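Local atomic coordinates of citrate lyase, subunit 1 (Methanosaeta concilii, PDB entry 6HXI), a protein that probably works as part of ATP citrate lyase, which uses ATP and coenzyme A to cleave citrate into oxaloacetate and acetyl-CoA. Residues 270-282 against 328-341. Residues are numbered along the deposited sequence; the frame is centred on the assembly and turned at random.
Sequences EGRVWTMVAGGGA and SKNPNGKVLLIGGA
Neighbouring parallel strands 273-275 and 334-338 meet in the parallel sheet of the citrate-binding region, joined through helix 280-292, strand 301-306 and helix 311-325. Arg-272 O accepts a hydrogen bond from Val-335 N (2.8 Å), nearly straight, and Trp-274 N returns a bond to Val-335 O; Leu-337 N to Trp-274 O and Met-276 N to Leu-337 O repeat the pattern. Past the strands, Ala-278 N reaches Gly-339 O at 3.2 Å, and a water joins Ala-278 O to Ala-341 N.

At the start of the pair, Arg-272 curls over the turn 330-333. Its CG sits between backbone N and carbonyl (chi1 63°) and a bend at chi3 (-59°) brings the guanidinium edge to two carbonyls: NH2 to Asn-332 O at 2.8 Å and NE to Gly-333 O at 3.3 Å, each donor above the carbonyl plane. Cut back to alanine, the residue would lose both N-H donors, which would probably leave the two carbonyls without these partners and the turn freer to shift. Beside it, Lys-334 runs extended, its CG 3.9 Å from Arg-272 CB, and NZ grips Ser-328 O.

On one face Leu-337 CD1 lies against Val-273 CG1 (3.8 Å) and Thr-275 CG2, under helix 412-417. On the other side, Met-276 and Ile-338 run side by side, CE to CD1 4.0 Å. Gly-340 has backbone angles that call for glycine, and a side chain there would crowd Ala-278 CB, which lies about 4 Å from bound citrate. Parallel strands whose carboxy-terminal loops run to the ligand, with Gly-279 at the N-cap position of helix 280-292, are consistent with the flavodoxin-like domains of the succinyl-CoA synthetase family.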
ATOM      1  N   GLU C 270      30.619 -59.030 -18.794  1.00 65.19           N
ATOM      2  CA  GLU C 270      30.511 -59.554 -20.159  1.00 67.19           C
ATOM      3  C   GLU C 270      29.189 -60.314 -20.446  1.00 71.60           C
ATOM      4  O   GLU C 270      29.065 -60.958 -21.495  1.00 74.87           O
ATOM      5  CB  GLU C 270      31.741 -60.425 -20.525  1.00 71.54           C
ATOM      6  CG  GLU C 270      33.097 -59.764 -20.307  1.00 84.00           C
ATOM      7  CD  GLU C 270      33.243 -58.356 -20.845  1.00103.33           C
ATOM      8  OE1 GLU C 270      33.034 -58.156 -22.065  1.00 98.83           O
ATOM      9  OE2 GLU C 270      33.564 -57.450 -20.041  1.00 88.76           O
ATOM     10  N   GLY C 271      28.217 -60.211 -19.541  1.00 65.61           N
ATOM     11  CA  GLY C 271      26.909 -60.844 -19.698  1.00 64.04           C
ATOM     12  C   GLY C 271      26.023 -60.101 -20.681  1.00 66.00           C
ATOM     13  O   GLY C 271      26.058 -58.866 -20.734  1.00 65.46           O
ATOM     14  N   ARG C 272      25.228 -60.841 -21.474  1.00 61.44           N
ATOM     15  CA  ARG C 272      24.338 -60.238 -22.468  1.00 61.28           C
ATOM     16  C   ARG C 272      22.905 -59.974 -21.928  1.00 64.44           C
ATOM     17  O   ARG C 272      22.127 -59.314 -22.619  1.00 62.81           O
ATOM     18  CB  ARG C 272      24.327 -61.022 -23.805  1.00 65.62           C
ATOM     19  CG  ARG C 272      23.806 -62.467 -23.757  1.00 74.13           C
ATOM     20  CD  ARG C 272      23.792 -63.140 -25.133  1.00 82.88           C
ATOM     21  NE  ARG C 272      22.961 -62.414 -26.098  1.00 88.64           N
ATOM     22  CZ  ARG C 272      21.653 -62.595 -26.258  1.00100.88           C
ATOM     23  NH1 ARG C 272      21.008 -63.507 -25.540  1.00 86.87           N
ATOM     24  NH2 ARG C 272      20.979 -61.867 -27.137  1.00 88.90           N
ATOM     25  N   VAL C 273      22.571 -60.439 -20.694  1.00 61.30           N
ATOM     26  CA  VAL C 273      21.242 -60.173 -20.111  1.00 60.68           C
ATOM     27  C   VAL C 273      21.318 -59.110 -18.996  1.00 64.70           C
ATOM     28  O   VAL C 273      21.873 -59.352 -17.913  1.00 64.49           O
ATOM     29  CB  VAL C 273      20.437 -61.419 -19.652  1.00 64.50           C
ATOM     30  CG1 VAL C 273      18.993 -61.038 -19.284  1.00 62.04           C
ATOM     31  CG2 VAL C 273      20.458 -62.517 -20.698  1.00 66.75           C
ATOM     32  N   TRP C 274      20.756 -57.942 -19.267  1.00 60.16           N
ATOM     33  CA  TRP C 274      20.738 -56.895 -18.256  1.00 58.60           C
ATOM     34  C   TRP C 274      19.312 -56.661 -17.783  1.00 63.22           C
ATOM     35  O   TRP C 274      18.340 -56.876 -18.531  1.00 63.67           O
ATOM     36  CB  TRP C 274      21.408 -55.610 -18.746  1.00 57.04           C
ATOM     37  CG  TRP C 274      22.886 -55.744 -18.939  1.00 59.29           C
ATOM     38  CD1 TRP C 274      23.527 -56.354 -19.979  1.00 64.41           C
ATOM     39  CD2 TRP C 274      23.912 -55.246 -18.070  1.00 58.62           C
ATOM     40  NE1 TRP C 274      24.890 -56.263 -19.813  1.00 65.19           N
ATOM     41  CE2 TRP C 274      25.154 -55.580 -18.654  1.00 64.82           C
ATOM     42  CE3 TRP C 274      23.903 -54.566 -16.842  1.00 57.98           C
ATOM     43  CZ2 TRP C 274      26.371 -55.263 -18.049  1.00 64.10           C
ATOM     44  CZ3 TRP C 274      25.113 -54.224 -16.259  1.00 59.49           C
ATOM     45  CH2 TRP C 274      26.325 -54.576 -16.857  1.00 62.12           C
ATOM     46  N   THR C 275      19.186 -56.280 -16.519  1.00 57.56           N
ATOM     47  CA  THR C 275      17.876 -56.070 -15.943  1.00 56.87           C
ATOM     48  C   THR C 275      17.746 -54.748 -15.202  1.00 62.28           C
ATOM     49  O   THR C 275      18.675 -54.300 -14.512  1.00 62.96           O
ATOM     50  CB  THR C 275      17.499 -57.239 -15.009  1.00 65.35           C
ATOM     51  OG1 THR C 275      18.488 -57.385 -13.979  1.00 63.30           O
ATOM     52  CG2 THR C 275      17.264 -58.554 -15.755  1.00 61.98           C
ATOM     53  N   MET C 276      16.566 -54.145 -15.318  1.00 57.54           N
ATOM     54  CA  MET C 276      16.209 -52.947 -14.584  1.00 56.26           C
ATOM     55  C   MET C 276      14.790 -53.169 -14.106  1.00 56.51           C
ATOM     56  O   MET C 276      13.821 -52.701 -14.709  1.00 56.31           O
ATOM     57  CB  MET C 276      16.393 -51.670 -15.398  1.00 59.80           C
ATOM     58  CG  MET C 276      16.170 -50.435 -14.561  1.00 64.29           C
ATOM     59  SD  MET C 276      16.814 -48.933 -15.304  1.00 72.36           S
ATOM     60  CE  MET C 276      16.096 -49.046 -16.963  1.00 70.62           C
ATOM     61  N   VAL C 277      14.687 -53.968 -13.046  1.00 50.74           N
ATOM     62  CA  VAL C 277      13.418 -54.398 -12.461  1.00 49.27           C
ATOM     63  C   VAL C 277      13.056 -53.569 -11.231  1.00 50.15           C
ATOM     64  O   VAL C 277      13.906 -53.286 -10.387  1.00 49.06           O
ATOM     65  CB  VAL C 277      13.391 -55.932 -12.185  1.00 51.99           C
ATOM     66  CG1 VAL C 277      12.041 -56.372 -11.636  1.00 50.87           C
ATOM     67  CG2 VAL C 277      13.737 -56.720 -13.447  1.00 53.13           C
ATOM     68  N   ALA C 278      11.791 -53.165 -11.166  1.00 45.83           N
ATOM     69  CA  ALA C 278      11.252 -52.428 -10.056  1.00 44.77           C
ATOM     70  C   ALA C 278      10.798 -53.387  -8.948  1.00 50.89           C
ATOM     71  O   ALA C 278      10.049 -54.338  -9.204  1.00 51.86           O
ATOM     72  CB  ALA C 278      10.097 -51.584 -10.529  1.00 45.24           C
ATOM     73  N   GLY C 279      11.285 -53.159  -7.737  1.00 47.99           N
ATOM     74  CA  GLY C 279      10.883 -53.936  -6.568  1.00 48.55           C
ATOM     75  C   GLY C 279      11.808 -55.054  -6.155  1.00 54.70           C
ATOM     76  O   GLY C 279      12.389 -55.732  -7.004  1.00 56.78           O
ATOM     77  N   GLY C 280      11.948 -55.231  -4.845  1.00 51.05           N
ATOM     78  CA  GLY C 280      12.753 -56.303  -4.265  1.00 51.17           C
ATOM     79  C   GLY C 280      12.197 -57.677  -4.600  1.00 55.42           C
ATOM     80  O   GLY C 280      12.949 -58.556  -5.026  1.00 57.45           O
ATOM     81  N   GLY C 281      10.879 -57.850  -4.433  1.00 49.71           N
ATOM     82  CA  GLY C 281      10.174 -59.100  -4.718  1.00 49.00           C
ATOM     83  C   GLY C 281      10.259 -59.537  -6.165  1.00 53.00           C
ATOM     84  O   GLY C 281      10.701 -60.653  -6.449  1.00 53.51           O
ATOM     85  N   ALA C 282       9.843 -58.654  -7.093  1.00 49.09           N
ATOM     86  CA  ALA C 282       9.827 -58.899  -8.537  1.00 49.17           C
ATOM     87  C   ALA C 282      11.205 -59.128  -9.170  1.00 52.33           C
ATOM     88  O   ALA C 282      11.300 -59.949 -10.083  1.00 52.85           O
ATOM     89  CB  ALA C 282       9.123 -57.761  -9.242  1.00 49.46           C
ATOM     90  N   SER C 328      31.472 -53.217 -23.974  1.00 86.60           N
ATOM     91  CA  SER C 328      31.837 -54.336 -24.841  1.00 89.33           C
ATOM     92  C   SER C 328      30.771 -54.600 -25.909  1.00 95.23           C
ATOM     93  O   SER C 328      29.575 -54.482 -25.636  1.00 92.95           O
ATOM     94  CB  SER C 328      32.043 -55.592 -24.003  1.00 93.28           C
ATOM     95  OG  SER C 328      32.581 -56.667 -24.758  1.00106.18           O
ATOM     96  N   LYS C 329      31.212 -54.965 -27.122  1.00 96.09           N
ATOM     97  CA  LYS C 329      30.329 -55.299 -28.239  1.00 97.39           C
ATOM     98  C   LYS C 329      30.232 -56.823 -28.321  1.00102.73           C
ATOM     99  O   LYS C 329      31.250 -57.507 -28.486  1.00104.28           O
ATOM    100  CB  LYS C 329      30.834 -54.672 -29.551  1.00102.87           C
ATOM    101  CG  LYS C 329      29.832 -54.746 -30.701  1.00120.49           C
ATOM    102  CD  LYS C 329      30.250 -53.858 -31.866  1.00133.28           C
ATOM    103  CE  LYS C 329      29.443 -54.131 -33.110  1.00144.48           C
ATOM    104  NZ  LYS C 329      29.536 -53.008 -34.077  1.00153.60           N
ATOM    105  N   ASN C 330      29.006 -57.345 -28.162  1.00 98.17           N
ATOM    106  CA  ASN C 330      28.750 -58.779 -28.125  1.00 98.91           C
ATOM    107  C   ASN C 330      27.895 -59.301 -29.292  1.00104.28           C
ATOM    108  O   ASN C 330      26.799 -58.769 -29.506  1.00102.87           O
ATOM    109  CB  ASN C 330      28.082 -59.128 -26.787  1.00 97.51           C
ATOM    110  CG  ASN C 330      28.169 -60.573 -26.367  1.00126.46           C
ATOM    111  OD1 ASN C 330      27.172 -61.306 -26.365  1.00119.60           O
ATOM    112  ND2 ASN C 330      29.340 -60.989 -25.906  1.00123.03           N
ATOM    113  N   PRO C 331      28.338 -60.375 -30.018  1.00102.76           N
ATOM    114  CA  PRO C 331      27.461 -60.979 -31.046  1.00103.45           C
ATOM    115  C   PRO C 331      26.245 -61.611 -30.347  1.00104.84           C
ATOM    116  O   PRO C 331      26.330 -61.926 -29.154  1.00103.48           O
ATOM    117  CB  PRO C 331      28.353 -62.017 -31.726  1.00108.27           C
ATOM    118  CG  PRO C 331      29.390 -62.348 -30.733  1.00112.79           C
ATOM    119  CD  PRO C 331      29.593 -61.142 -29.862  1.00106.12           C
ATOM    120  N   ASN C 332      25.106 -61.749 -31.073  1.00 99.46           N
ATOM    121  CA  ASN C 332      23.757 -62.159 -30.604  1.00 95.83           C
ATOM    122  C   ASN C 332      23.092 -60.913 -29.971  1.00 92.28           C
ATOM    123  O   ASN C 332      21.913 -60.950 -29.608  1.00 90.38           O
ATOM    124  CB  ASN C 332      23.735 -63.334 -29.571  1.00 96.14           C
ATOM    125  CG  ASN C 332      24.652 -64.527 -29.763  1.00119.97           C
ATOM    126  OD1 ASN C 332      24.961 -65.235 -28.793  1.00110.98           O
ATOM    127  ND2 ASN C 332      25.092 -64.804 -30.990  1.00115.43           N
ATOM    128  N   GLY C 333      23.869 -59.831 -29.859  1.00 84.71           N
ATOM    129  CA  GLY C 333      23.470 -58.574 -29.247  1.00 80.41           C
ATOM    130  C   GLY C 333      23.447 -58.684 -27.739  1.00 78.96           C
ATOM    131  O   GLY C 333      24.113 -59.544 -27.156  1.00 78.69           O
ATOM    132  N   LYS C 334      22.672 -57.804 -27.106  1.00 71.47           N
ATOM    133  CA  LYS C 334      22.453 -57.758 -25.663  1.00 67.84           C
ATOM    134  C   LYS C 334      20.983 -57.452 -25.418  1.00 68.35           C
ATOM    135  O   LYS C 334      20.361 -56.785 -26.239  1.00 67.71           O
ATOM    136  CB  LYS C 334      23.359 -56.717 -24.985  1.00 68.79           C
ATOM    137  CG  LYS C 334      24.754 -57.249 -24.719  1.00 76.76           C
ATOM    138  CD  LYS C 334      25.704 -56.196 -24.211  1.00 77.87           C
ATOM    139  CE  LYS C 334      27.054 -56.820 -23.952  1.00 77.71           C
ATOM    140  NZ  LYS C 334      28.088 -55.805 -23.648  1.00 80.61           N
ATOM    141  N   VAL C 335      20.417 -57.953 -24.321  1.00 63.44           N
ATOM    142  CA  VAL C 335      19.012 -57.708 -23.982  1.00 62.06           C
ATOM    143  C   VAL C 335      18.857 -56.882 -22.684  1.00 64.53           C
ATOM    144  O   VAL C 335      19.521 -57.174 -21.685  1.00 63.55           O
ATOM    145  CB  VAL C 335      18.216 -59.040 -23.949  1.00 66.74           C
ATOM    146  CG1 VAL C 335      16.820 -58.832 -23.402  1.00 65.24           C
ATOM    147  CG2 VAL C 335      18.145 -59.681 -25.333  1.00 68.49           C
ATOM    148  N   LEU C 336      17.991 -55.829 -22.722  1.00 61.15           N
ATOM    149  CA  LEU C 336      17.637 -54.975 -21.575  1.00 58.24           C
ATOM    150  C   LEU C 336      16.182 -55.245 -21.154  1.00 58.77           C
ATOM    151  O   LEU C 336      15.258 -54.933 -21.903  1.00 56.43           O
ATOM    152  CB  LEU C 336      17.868 -53.465 -21.830  1.00 57.41           C
ATOM    153  CG  LEU C 336      17.504 -52.473 -20.669  1.00 59.39           C
ATOM    154  CD1 LEU C 336      18.202 -52.831 -19.316  1.00 58.68           C
ATOM    155  CD2 LEU C 336      17.804 -51.030 -21.057  1.00 58.28           C
ATOM    156  N   LEU C 337      16.004 -55.823 -19.945  1.00 53.94           N
ATOM    157  CA  LEU C 337      14.690 -56.158 -19.401  1.00 52.16           C
ATOM    158  C   LEU C 337      14.249 -55.153 -18.350  1.00 53.86           C
ATOM    159  O   LEU C 337      14.730 -55.177 -17.218  1.00 52.91           O
ATOM    160  CB  LEU C 337      14.664 -57.600 -18.854  1.00 52.15           C
ATOM    161  CG  LEU C 337      15.070 -58.715 -19.834  1.00 57.32           C
ATOM    162  CD1 LEU C 337      15.336 -60.002 -19.099  1.00 57.30           C
ATOM    163  CD2 LEU C 337      14.002 -58.948 -20.887  1.00 60.32           C
ATOM    164  N   ILE C 338      13.352 -54.248 -18.753  1.00 50.47           N
ATOM    165  CA  ILE C 338      12.767 -53.199 -17.908  1.00 48.54           C
ATOM    166  C   ILE C 338      11.427 -53.711 -17.418  1.00 51.72           C
ATOM    167  O   ILE C 338      10.377 -53.460 -18.019  1.00 50.76           O
ATOM    168  CB  ILE C 338      12.676 -51.818 -18.629  1.00 51.61           C
ATOM    169  CG1 ILE C 338      13.987 -51.507 -19.433  1.00 53.34           C
ATOM    170  CG2 ILE C 338      12.326 -50.714 -17.589  1.00 48.94           C
ATOM    171  CD1 ILE C 338      14.047 -50.206 -20.194  1.00 62.91           C
ATOM    172  N   GLY C 339      11.481 -54.475 -16.342  1.00 49.15           N
ATOM    173  CA  GLY C 339      10.286 -55.100 -15.797  1.00 48.94           C
ATOM    174  C   GLY C 339       9.849 -54.602 -14.444  1.00 51.41           C
ATOM    175  O   GLY C 339      10.325 -53.574 -13.958  1.00 50.29           O
ATOM    176  N   GLY C 340       8.935 -55.355 -13.855  1.00 48.26           N
ATOM    177  CA  GLY C 340       8.392 -55.082 -12.540  1.00 48.15           C
ATOM    178  C   GLY C 340       6.954 -55.524 -12.417  1.00 53.37           C
ATOM    179  O   GLY C 340       6.309 -55.880 -13.410  1.00 52.81           O
ATOM    180  N   ALA C 341       6.445 -55.488 -11.185  1.00 49.69           N
ATOM    181  CA  ALA C 341       5.060 -55.832 -10.902  1.00 49.46           C
ATOM    182  C   ALA C 341       4.180 -54.618 -11.186  1.00 48.33           C
ATOM    183  O   ALA C 341       4.647 -53.631 -11.755  1.00 46.76           O
ATOM    184  CB  ALA C 341       4.916 -56.252  -9.438  1.00 50.13           C
TER
HETATM  185  O   HOH W   1       7.460 -54.636  -8.664  1.00 42.08           O